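Local coordinates for nird-like protein (Hydrogenobacter thermophilus, PDB 4CH7), which catalyses the decarboxylation of siroheme to didecarboxysiroheme, releasing two molecules of carbon dioxide, in the biosynthesis of heme d1, at residues Phe71-Arg75 against Gln76-Glu80; Ser209-Glu213 against Arg214-Arg218. All coordinates share one frame; numbering follows the deposited sequence.

Contact 1: Phe71-Arg75 against Gln76-Glu80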
ATOM      1  N   PHE A  71      18.287  -1.183  -1.653  1.00 45.42           N
ATOM      2  CA  PHE A  71      19.621  -1.224  -1.059  1.00 48.46           C
ATOM      3  C   PHE A  71      20.546  -2.149  -1.843  1.00 57.33           C
ATOM      4  O   PHE A  71      20.129  -3.220  -2.290  1.00 54.37           O
ATOM      5  CB  PHE A  71      19.552  -1.707   0.392  1.00 51.53           C
ATOM      6  CG  PHE A  71      19.180  -0.636   1.381  1.00 45.98           C
ATOM      7  CD1 PHE A  71      18.780   0.625   0.956  1.00 47.48           C
ATOM      8  CD2 PHE A  71      19.245  -0.892   2.745  1.00 46.78           C
ATOM      9  CE1 PHE A  71      18.441   1.613   1.874  1.00 52.16           C
ATOM     10  CE2 PHE A  71      18.909   0.088   3.669  1.00 56.56           C
ATOM     11  CZ  PHE A  71      18.505   1.342   3.234  1.00 50.93           C
ATOM     12  N   LYS A  72      21.799  -1.735  -2.016  1.00 56.04           N
ATOM     13  CA  LYS A  72      22.813  -2.647  -2.536  1.00 54.77           C
ATOM     14  C   LYS A  72      23.550  -3.295  -1.372  1.00 60.56           C
ATOM     15  O   LYS A  72      24.439  -2.694  -0.768  1.00 58.27           O
ATOM     16  CB  LYS A  72      23.795  -1.943  -3.475  1.00 60.77           C
ATOM     17  CG  LYS A  72      24.946  -2.832  -3.930  1.00 64.42           C
ATOM     18  CD  LYS A  72      25.224  -2.684  -5.416  1.00 64.66           C
ATOM     19  CE  LYS A  72      25.558  -1.251  -5.780  1.00 72.62           C
ATOM     20  NZ  LYS A  72      25.925  -1.119  -7.217  1.00 86.36           N
ATOM     21  N   VAL A  73      23.152  -4.521  -1.054  1.00 63.39           N
ATOM     22  CA  VAL A  73      23.746  -5.276   0.039  1.00 64.19           C
ATOM     23  C   VAL A  73      24.349  -6.541  -0.551  1.00 73.12           C
ATOM     24  O   VAL A  73      23.809  -7.085  -1.507  1.00 71.69           O
ATOM     25  CB  VAL A  73      22.672  -5.684   1.056  1.00 64.67           C
ATOM     26  CG1 VAL A  73      23.312  -6.237   2.316  1.00 65.10           C
ATOM     27  CG2 VAL A  73      21.776  -4.504   1.388  1.00 62.97           C
ATOM     28  N   ASP A  74      25.461  -7.026  -0.011  1.00 77.98           N
ATOM     29  CA  ASP A  74      25.951  -8.311  -0.498  1.00 80.07           C
ATOM     30  C   ASP A  74      25.524  -9.465   0.404  1.00 72.56           C
ATOM     31  O   ASP A  74      25.335  -9.287   1.608  1.00 68.05           O
ATOM     32  CB  ASP A  74      27.457  -8.308  -0.765  1.00 79.05           C
ATOM     33  CG  ASP A  74      27.813  -9.073  -2.030  1.00 90.36           C
ATOM     34  OD1 ASP A  74      27.184 -10.123  -2.277  1.00 77.81           O
ATOM     35  OD2 ASP A  74      28.703  -8.621  -2.782  1.00101.84           O
ATOM     36  N   ARG A  75      25.371 -10.638  -0.209  1.00 83.72           N
ATOM     37  CA  ARG A  75      24.736 -11.811   0.395  1.00 75.95           C
ATOM     38  C   ARG A  75      25.134 -12.118   1.838  1.00 78.60           C
ATOM     39  O   ARG A  75      24.296 -12.542   2.639  1.00 79.72           O
ATOM     40  CB  ARG A  75      25.001 -13.042  -0.472  1.00 85.83           C
ATOM     41  CG  ARG A  75      24.055 -14.196  -0.205  1.00 85.73           C
ATOM     42  CD  ARG A  75      22.704 -13.941  -0.844  1.00 88.34           C
ATOM     43  NE  ARG A  75      22.825 -13.758  -2.286  1.00 93.90           N
ATOM     44  CZ  ARG A  75      21.807 -13.816  -3.137  1.00 92.96           C
ATOM     45  NH1 ARG A  75      20.584 -14.060  -2.691  1.00 91.52           N
ATOM     46  NH2 ARG A  75      22.010 -13.639  -4.434  1.00 95.71           N
ATOM     47  N   GLN A  76      26.409 -11.913   2.158  1.00 70.12           N
ATOM     48  CA  GLN A  76      26.910 -12.133   3.510  1.00 79.45           C
ATOM     49  C   GLN A  76      26.108 -11.326   4.523  1.00 88.81           C
ATOM     50  O   GLN A  76      25.872 -11.776   5.646  1.00 90.09           O
ATOM     51  CB  GLN A  76      28.389 -11.749   3.611  1.00 85.03           C
ATOM     52  CG  GLN A  76      29.322 -12.549   2.709  1.00 86.71           C
ATOM     53  CD  GLN A  76      29.498 -11.930   1.335  1.00 88.34           C
ATOM     54  OE1 GLN A  76      29.025 -10.824   1.069  1.00 90.34           O
ATOM     55  NE2 GLN A  76      30.186 -12.644   0.452  1.00 88.83           N
ATOM     56  N   LYS A  77      25.682 -10.136   4.112  1.00 82.87           N
ATOM     57  CA  LYS A  77      25.028  -9.206   5.022  1.00 80.88           C
ATOM     58  C   LYS A  77      23.566  -8.952   4.656  1.00 74.39           C
ATOM     59  O   LYS A  77      22.898  -8.144   5.299  1.00 72.41           O
ATOM     60  CB  LYS A  77      25.800  -7.884   5.069  1.00 81.92           C
ATOM     61  CG  LYS A  77      27.304  -8.048   5.247  1.00 88.51           C
ATOM     62  CD  LYS A  77      27.628  -8.978   6.411  1.00 97.78           C
ATOM     63  CE  LYS A  77      29.123  -9.225   6.541  1.00 90.90           C
ATOM     64  NZ  LYS A  77      29.832  -8.026   7.062  1.00 88.24           N
ATOM     65  N   LEU A  78      23.074  -9.654   3.638  1.00 68.00           N
ATOM     66  CA  LEU A  78      21.704  -9.471   3.159  1.00 64.52           C
ATOM     67  C   LEU A  78      20.663  -9.707   4.255  1.00 66.34           C
ATOM     68  O   LEU A  78      19.803  -8.856   4.494  1.00 63.84           O
ATOM     69  CB  LEU A  78      21.432 -10.387   1.961  1.00 67.15           C
ATOM     70  CG  LEU A  78      20.215 -10.113   1.069  1.00 70.69           C
ATOM     71  CD1 LEU A  78      18.941 -10.713   1.638  1.00 68.01           C
ATOM     72  CD2 LEU A  78      20.040  -8.622   0.832  1.00 57.70           C
ATOM     73  N   GLU A  79      20.740 -10.862   4.911  1.00 68.36           N
ATOM     74  CA  GLU A  79      19.783 -11.210   5.959  1.00 71.51           C
ATOM     75  C   GLU A  79      19.823 -10.240   7.138  1.00 72.16           C
ATOM     76  O   GLU A  79      18.779  -9.780   7.598  1.00 77.76           O
ATOM     77  CB  GLU A  79      19.995 -12.645   6.451  1.00 79.69           C
ATOM     78  CG  GLU A  79      19.389 -13.714   5.553  1.00 71.38           C
ATOM     79  CD  GLU A  79      18.914 -14.921   6.336  1.00 83.94           C
ATOM     80  OE1 GLU A  79      17.897 -14.804   7.050  1.00 83.02           O
ATOM     81  OE2 GLU A  79      19.555 -15.987   6.233  1.00 83.06           O
ATOM     82  N   GLU A  80      21.024  -9.943   7.627  1.00 73.72           N
ATOM     83  CA  GLU A  80      21.204  -8.985   8.717  1.00 74.98           C
ATOM     84  C   GLU A  80      20.542  -7.645   8.404  1.00 71.31           C
ATOM     85  O   GLU A  80      19.795  -7.101   9.220  1.00 63.72           O
ATOM     86  CB  GLU A  80      22.694  -8.777   8.995  1.00 72.21           C
ATOM     87  CG  GLU A  80      22.996  -7.643   9.959  1.00 87.42           C
ATOM     88  CD  GLU A  80      24.478  -7.494  10.238  1.00 92.40           C
ATOM     89  OE1 GLU A  80      25.277  -8.238   9.629  1.00 92.26           O
ATOM     90  OE2 GLU A  80      24.844  -6.636  11.067  1.00 88.75           O
TER

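Contact 2: Ser209-Glu213 against Arg214-Arg218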
ATOM      1  N   SER A 209     -16.818  12.360   6.374  1.00 45.09           N
ATOM      2  CA  SER A 209     -17.315  12.831   5.089  1.00 44.16           C
ATOM      3  C   SER A 209     -16.374  13.871   4.492  1.00 52.83           C
ATOM      4  O   SER A 209     -16.038  13.806   3.314  1.00 47.69           O
ATOM      5  CB  SER A 209     -18.721  13.410   5.242  1.00 47.77           C
ATOM      6  OG  SER A 209     -19.605  12.457   5.798  1.00 49.08           O
ATOM      7  N   ALA A 210     -15.942  14.821   5.317  1.00 47.39           N
ATOM      8  CA  ALA A 210     -15.040  15.882   4.875  1.00 47.65           C
ATOM      9  C   ALA A 210     -13.703  15.324   4.396  1.00 45.56           C
ATOM     10  O   ALA A 210     -13.144  15.799   3.408  1.00 48.98           O
ATOM     11  CB  ALA A 210     -14.827  16.889   5.990  1.00 42.80           C
ATOM     12  N   LEU A 211     -13.189  14.329   5.114  1.00 46.56           N
ATOM     13  CA  LEU A 211     -11.961  13.650   4.718  1.00 48.45           C
ATOM     14  C   LEU A 211     -12.151  12.929   3.386  1.00 50.40           C
ATOM     15  O   LEU A 211     -11.227  12.852   2.574  1.00 47.47           O
ATOM     16  CB  LEU A 211     -11.516  12.664   5.800  1.00 47.33           C
ATOM     17  CG  LEU A 211     -11.003  13.270   7.105  1.00 51.67           C
ATOM     18  CD1 LEU A 211     -10.720  12.199   8.139  1.00 48.27           C
ATOM     19  CD2 LEU A 211      -9.759  14.092   6.840  1.00 57.30           C
ATOM     20  N   LYS A 212     -13.354  12.402   3.166  1.00 53.43           N
ATOM     21  CA  LYS A 212     -13.676  11.733   1.911  1.00 48.64           C
ATOM     22  C   LYS A 212     -13.786  12.745   0.774  1.00 58.19           C
ATOM     23  O   LYS A 212     -13.330  12.489  -0.342  1.00 53.75           O
ATOM     24  CB  LYS A 212     -14.969  10.925   2.034  1.00 51.65           C
ATOM     25  CG  LYS A 212     -15.318  10.154   0.772  1.00 54.60           C
ATOM     26  CD  LYS A 212     -15.627   8.696   1.065  1.00 57.87           C
ATOM     27  CE  LYS A 212     -17.104   8.476   1.316  1.00 60.79           C
ATOM     28  NZ  LYS A 212     -17.446   7.031   1.426  1.00 65.27           N
ATOM     29  N   GLU A 213     -14.383  13.898   1.068  1.00 53.97           N
ATOM     30  CA  GLU A 213     -14.477  14.984   0.099  1.00 62.91           C
ATOM     31  C   GLU A 213     -13.080  15.447  -0.308  1.00 65.02           C
ATOM     32  O   GLU A 213     -12.846  15.822  -1.458  1.00 71.34           O
ATOM     33  CB  GLU A 213     -15.252  16.162   0.691  1.00 64.49           C
ATOM     34  CG  GLU A 213     -16.689  15.851   1.074  1.00 69.85           C
ATOM     35  CD  GLU A 213     -17.214  16.788   2.147  1.00 72.06           C
ATOM     36  OE1 GLU A 213     -16.677  17.910   2.270  1.00 81.41           O
ATOM     37  OE2 GLU A 213     -18.157  16.399   2.869  1.00 65.90           O
ATOM     38  N   ARG A 214     -12.157  15.413   0.649  1.00 60.31           N
ATOM     39  CA  ARG A 214     -10.787  15.848   0.417  1.00 52.05           C
ATOM     40  C   ARG A 214      -9.928  14.729  -0.164  1.00 59.72           C
ATOM     41  O   ARG A 214      -8.781  14.958  -0.549  1.00 60.86           O
ATOM     42  CB  ARG A 214     -10.167  16.365   1.718  1.00 57.13           C
ATOM     43  CG  ARG A 214     -10.758  17.681   2.210  1.00 54.50           C
ATOM     44  CD  ARG A 214     -10.511  17.880   3.698  1.00 55.82           C
ATOM     45  NE  ARG A 214      -9.113  17.666   4.059  1.00 56.59           N
ATOM     46  CZ  ARG A 214      -8.660  17.632   5.309  1.00 58.18           C
ATOM     47  NH1 ARG A 214      -9.491  17.797   6.326  1.00 61.68           N
ATOM     48  NH2 ARG A 214      -7.371  17.427   5.545  1.00 64.37           N
ATOM     49  N   GLY A 215     -10.481  13.522  -0.231  1.00 54.80           N
ATOM     50  CA  GLY A 215      -9.756  12.391  -0.785  1.00 53.34           C
ATOM     51  C   GLY A 215      -8.836  11.715   0.214  1.00 58.68           C
ATOM     52  O   GLY A 215      -8.198  10.709  -0.105  1.00 57.07           O
ATOM     53  N   VAL A 216      -8.757  12.277   1.418  1.00 58.93           N
ATOM     54  CA  VAL A 216      -7.967  11.689   2.496  1.00 55.40           C
ATOM     55  C   VAL A 216      -8.517  10.308   2.814  1.00 55.13           C
ATOM     56  O   VAL A 216      -7.761   9.352   3.021  1.00 58.78           O
ATOM     57  CB  VAL A 216      -8.014  12.557   3.764  1.00 52.10           C
ATOM     58  CG1 VAL A 216      -7.077  12.002   4.823  1.00 50.43           C
ATOM     59  CG2 VAL A 216      -7.651  13.995   3.436  1.00 57.98           C
ATOM     60  N   LEU A 217      -9.843  10.217   2.853  1.00 53.02           N
ATOM     61  CA  LEU A 217     -10.525   8.937   2.962  1.00 52.29           C
ATOM     62  C   LEU A 217     -11.001   8.515   1.579  1.00 56.90           C
ATOM     63  O   LEU A 217     -11.855   9.173   0.984  1.00 59.69           O
ATOM     64  CB  LEU A 217     -11.718   9.032   3.919  1.00 45.78           C
ATOM     65  CG  LEU A 217     -12.528   7.750   4.135  1.00 54.23           C
ATOM     66  CD1 LEU A 217     -11.635   6.652   4.668  1.00 46.40           C
ATOM     67  CD2 LEU A 217     -13.698   7.988   5.078  1.00 47.25           C
ATOM     68  N   ARG A 218     -10.441   7.425   1.062  1.00 52.84           N
ATOM     69  CA  ARG A 218     -10.841   6.920  -0.246  1.00 60.48           C
ATOM     70  C   ARG A 218     -12.212   6.270  -0.186  1.00 54.83           C
ATOM     71  O   ARG A 218     -13.123   6.641  -0.933  1.00 62.79           O
ATOM     72  CB  ARG A 218      -9.830   5.905  -0.776  1.00 52.41           C
ATOM     73  CG  ARG A 218      -8.565   6.507  -1.369  1.00 70.62           C
ATOM     74  CD  ARG A 218      -7.708   5.418  -1.993  1.00 73.74           C
ATOM     75  NE  ARG A 218      -6.488   5.943  -2.595  1.00 79.95           N
ATOM     76  CZ  ARG A 218      -5.263   5.538  -2.277  1.00 79.85           C
ATOM     77  NH1 ARG A 218      -5.088   4.596  -1.361  1.00 76.60           N
ATOM     78  NH2 ARG A 218      -4.210   6.072  -2.880  1.00 83.78           N
TER

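Contact 1: Phe71-Arg75 against Gln76-Glu80
Val73 and Asp74 meet Lys77 and Leu78 where the chain turns out of strand 65-71 into helix 75-87. From Phe71 to Asp74 the backbone is extended, and at Arg75 it drops into helical angles, so that the first helical turn folds back against the residues just before it. The carbonyl of Asp74 takes the first bond of that turn, with Lys77 N 2.7 Å from Asp74 O; the donor is tilted slightly out of the carbonyl plane. A weak second bond follows, Leu78 N to Arg75 O at 3.3 Å.

The Asp74 carboxylate works at the same corner. Its OD1 accepts the backbone N-H of Arg75 at 2.8 Å through the anti lone pair, the one facing away from OD2, which ties the side chain to the start of the helix. Gln76 runs alongside Asp74, pointing the same way, its amide turned 60° from the carboxylate. What touches there is Gln76 OE1 against the Asp74 methylene, 3.5 Å from CB. Arg75 heads elsewhere and forms a salt bridge with Glu96.

On the buried side Val73 does the packing. With CG1 anti to the backbone N (chi1 -169°), that methyl lies over the peptide after Lys77, 3.6 Å from Lys77 O, while Val73 CB meets Leu78 CD2 at 4.0 Å. Leu78 also lays its CB against Arg75 O at 3.6 Å. Phe71 and Val73 carry this apolar surface on to Val81, one turn further along the helix. This is a strand-to-helix connection of the AsnC-like ligand-binding domain, a ferredoxin-like alpha/beta fold of the dimeric alpha-beta barrel type, at the point where its first helix sets off from the barrel sheet.

Contact 2: Ser209-Glu213 against Arg214-Arg218
Leu211 and Arg214 meet at a Schellman motif that ends helix 201-213, the last helix of the second helix-turn-helix domain, with Gly215 at positive phi making the turn. Arg214 puts CG anti to its carbonyl carbon (chi1 -70°), which lays the start of the side chain along the Ala210 carbonyl, Arg214 CG 3.3 Å from Ala210 O. A bend at chi3 (50°) then swings the guanidinium over Leu211; Leu211 CD2 sits below one face, toward the rim, 3.8 Å from Arg214 NH1, and beyond it NH1 forms a salt bridge with Glu172. Cut back to an alanine, this position is likely to leave Glu172 without its charged mate and Leu211 CD2 without the guanidinium lying over it. Val216 CB lies 3.9 Å from the same Leu211 CD2, while Leu211 CB and Leu217 CB approach to 4.1 Å. Lys212, bent at chi2 and chi3, runs its CG and CD past the Leu217 carbonyl oxygen, Lys212 CG 3.6 Å from Leu217 O, on the way to a salt bridge with Asp15. The turn is closed by Leu217 N, 3.0 Å from Leu211 O in a nearly straight bond (171°) that reaches the oxygen from above the carbonyl plane, and by a CH...O contact, Lys212 CA to Leu217 O at 3.3 Å.

How the contacts relate
Contact 1 starts a helix and contact 2 ends one. They belong to different domains, an AsnC-like ligand-binding domain and the second helix-turn-helix domain, on opposite sides of the chain's centre, about 41 Å apart between centres and about 24 Å between nearest atoms. Contact 1 is the more exposed: four of its six touching residues are exposed and its centre lies about 25 Å from the chain's centre, against two of nine and about 18 Å for contact 2. Contact 1 adds a side-chain carboxylate to its backbone bonds; contact 2 relies on backbone carbonyls, a glycine and charged side chains with distant partners. The side chains of Arg218 and His93, the probable active-site residue, are about 12 Å apart; contact 1 is remote from it.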